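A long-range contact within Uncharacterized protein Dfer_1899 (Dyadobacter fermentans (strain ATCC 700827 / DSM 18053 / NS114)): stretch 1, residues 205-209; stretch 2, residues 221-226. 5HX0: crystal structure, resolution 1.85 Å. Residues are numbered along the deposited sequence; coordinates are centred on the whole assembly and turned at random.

Stretch 1, residues 205-209: PAYNR
Stretch 2 (221-226) LWVVAA

An extended but irregular segment, 205-209, crosses a strand, 221-226, at a steep angle and is held there by two nearly straight hydrogen bonds, with small apolar contacts and a tryptophan ring packed against the backbone of the crossing segment. The end-to-end directions of the touching parts, CA 206 to 208 against CA 222 to 225, lie 96° apart, so the two chains diverge from a local meeting; the nearest CA atoms are those of N208 and V224, at 5.0 Å.

The backbone of Y207 and N208 is almost fully stretched (phi/psi -169/163 and -169/171), while A206 sits at -64/165. The strand keeps beta values throughout, from -147/117 at W222 to -105/151 at A225. A225 N donates to Y207 O at 3.1 Å and 176°. One residue on, N208 points its CB toward the strand, and its amide ND2 donates to V223 O at 2.9 Å and 173°, so a side chain reads a strand carbonyl directly. The pattern is one backbone bond and one side-chain bond from consecutive residues, Y207 and N208, to A225 and V223, two residues apart on the strand. N208 chi1 of -145° lies between wells, with chi2 at -12°; its OD1 also accepts a weak bond from R209 N at 2.9 Å.

Side-chain packing adds to these bonds. A206 CB, directed toward the strand, lies 3.9 Å from V224 CG2 (V224 chi1 m). Y207 starts away from the strand, but with chi1 p and chi2 -82° its ring returns, bringing CZ to 4.1 Å from A225 CB. W222, chi1 t and chi2 16°, sets out sideways and carries its indole to the crossing segment: CZ2 is 4.0 Å from N208 N and 4.1 Å from Y207 CA. A water accepts from W222 NE1 at 3.0 Å and donates weakly to N208 O at 3.1 Å, bridging the two stretches.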

# COMPACT_ATOMS: atom_id res chain seq x y z
N PRO A 205 9.18 15.84 10.47
CA PRO A 205 10.36 14.97 10.70
C PRO A 205 11.39 15.13 9.59
O PRO A 205 11.06 15.23 8.41
CB PRO A 205 9.76 13.56 10.69
CG PRO A 205 8.26 13.75 10.93
CD PRO A 205 7.95 15.05 10.25
N ALA A 206 12.67 15.10 9.98
CA ALA A 206 13.74 15.19 9.00
C ALA A 206 13.74 13.99 8.04
O ALA A 206 13.14 12.95 8.30
CB ALA A 206 15.10 15.29 9.70
N TYR A 207 14.47 14.12 6.93
CA TYR A 207 14.37 13.20 5.80
C TYR A 207 15.53 13.49 4.86
O TYR A 207 16.13 14.57 4.92
CB TYR A 207 13.04 13.38 5.03
CG TYR A 207 13.04 14.74 4.36
CD1 TYR A 207 12.71 15.88 5.08
CD2 TYR A 207 13.48 14.90 3.03
CE1 TYR A 207 12.77 17.13 4.51
CE2 TYR A 207 13.55 16.15 2.45
CZ TYR A 207 13.20 17.27 3.20
OH TYR A 207 13.28 18.54 2.66
N ASN A 208 15.83 12.54 3.97
CA ASN A 208 16.62 12.88 2.79
C ASN A 208 16.57 11.72 1.81
O ASN A 208 16.09 10.63 2.12
CB ASN A 208 18.08 13.21 3.12
CG ASN A 208 18.64 14.30 2.21
OD1 ASN A 208 18.00 14.64 1.21
ND2 ASN A 208 19.81 14.82 2.55
N ARG A 209 17.10 11.97 0.61
CA ARG A 209 17.60 10.90 -0.24
C ARG A 209 19.12 10.92 -0.14
O ARG A 209 19.74 11.97 -0.35
CB ARG A 209 17.15 11.03 -1.70
CG ARG A 209 17.57 9.82 -2.59
CD ARG A 209 19.05 9.90 -3.07
NE ARG A 209 19.42 8.79 -3.94
CZ ARG A 209 20.65 8.55 -4.38
NH1 ARG A 209 20.86 7.52 -5.21
NH2 ARG A 209 21.69 9.31 -3.99
N LEU A 221 25.64 7.75 10.89
CA LEU A 221 25.67 9.12 10.38
C LEU A 221 24.59 9.28 9.32
O LEU A 221 24.43 8.41 8.47
CB LEU A 221 27.04 9.42 9.76
CG LEU A 221 28.22 9.10 10.66
CD1 LEU A 221 29.51 9.22 9.88
CD2 LEU A 221 28.20 10.05 11.84
N TRP A 222 23.88 10.40 9.36
CA TRP A 222 22.81 10.65 8.39
C TRP A 222 22.77 12.15 8.12
O TRP A 222 22.51 12.93 9.04
CB TRP A 222 21.46 10.18 8.94
CG TRP A 222 20.34 10.19 7.94
CD1 TRP A 222 20.44 10.28 6.58
CD2 TRP A 222 18.94 10.13 8.25
NE1 TRP A 222 19.18 10.27 6.01
CE2 TRP A 222 18.24 10.17 7.02
CE3 TRP A 222 18.22 10.03 9.45
CZ2 TRP A 222 16.85 10.12 6.95
CZ3 TRP A 222 16.84 9.98 9.38
CH2 TRP A 222 16.17 10.02 8.14
N VAL A 223 23.04 12.56 6.89
CA VAL A 223 22.93 13.97 6.53
C VAL A 223 21.55 14.23 5.94
O VAL A 223 21.22 13.70 4.86
CB VAL A 223 24.05 14.40 5.58
CG1 VAL A 223 23.84 15.87 5.13
CG2 VAL A 223 25.41 14.23 6.26
N VAL A 224 20.76 15.05 6.62
CA VAL A 224 19.36 15.28 6.26
C VAL A 224 19.22 16.69 5.68
O VAL A 224 20.10 17.54 5.81
CB VAL A 224 18.39 15.10 7.45
CG1 VAL A 224 18.41 13.66 7.96
CG2 VAL A 224 18.72 16.11 8.57
N ALA A 225 18.09 16.91 5.03
CA ALA A 225 17.77 18.19 4.43
C ALA A 225 16.74 18.90 5.29
O ALA A 225 15.93 18.25 5.96
CB ALA A 225 17.21 18.00 3.01
N ALA A 226 16.76 20.23 5.26
CA ALA A 226 15.74 20.99 5.97
C ALA A 226 15.45 22.26 5.19
O ALA A 226 16.37 22.91 4.67
CB ALA A 226 16.18 21.33 7.41
O HOH W 1 18.60 9.27 3.25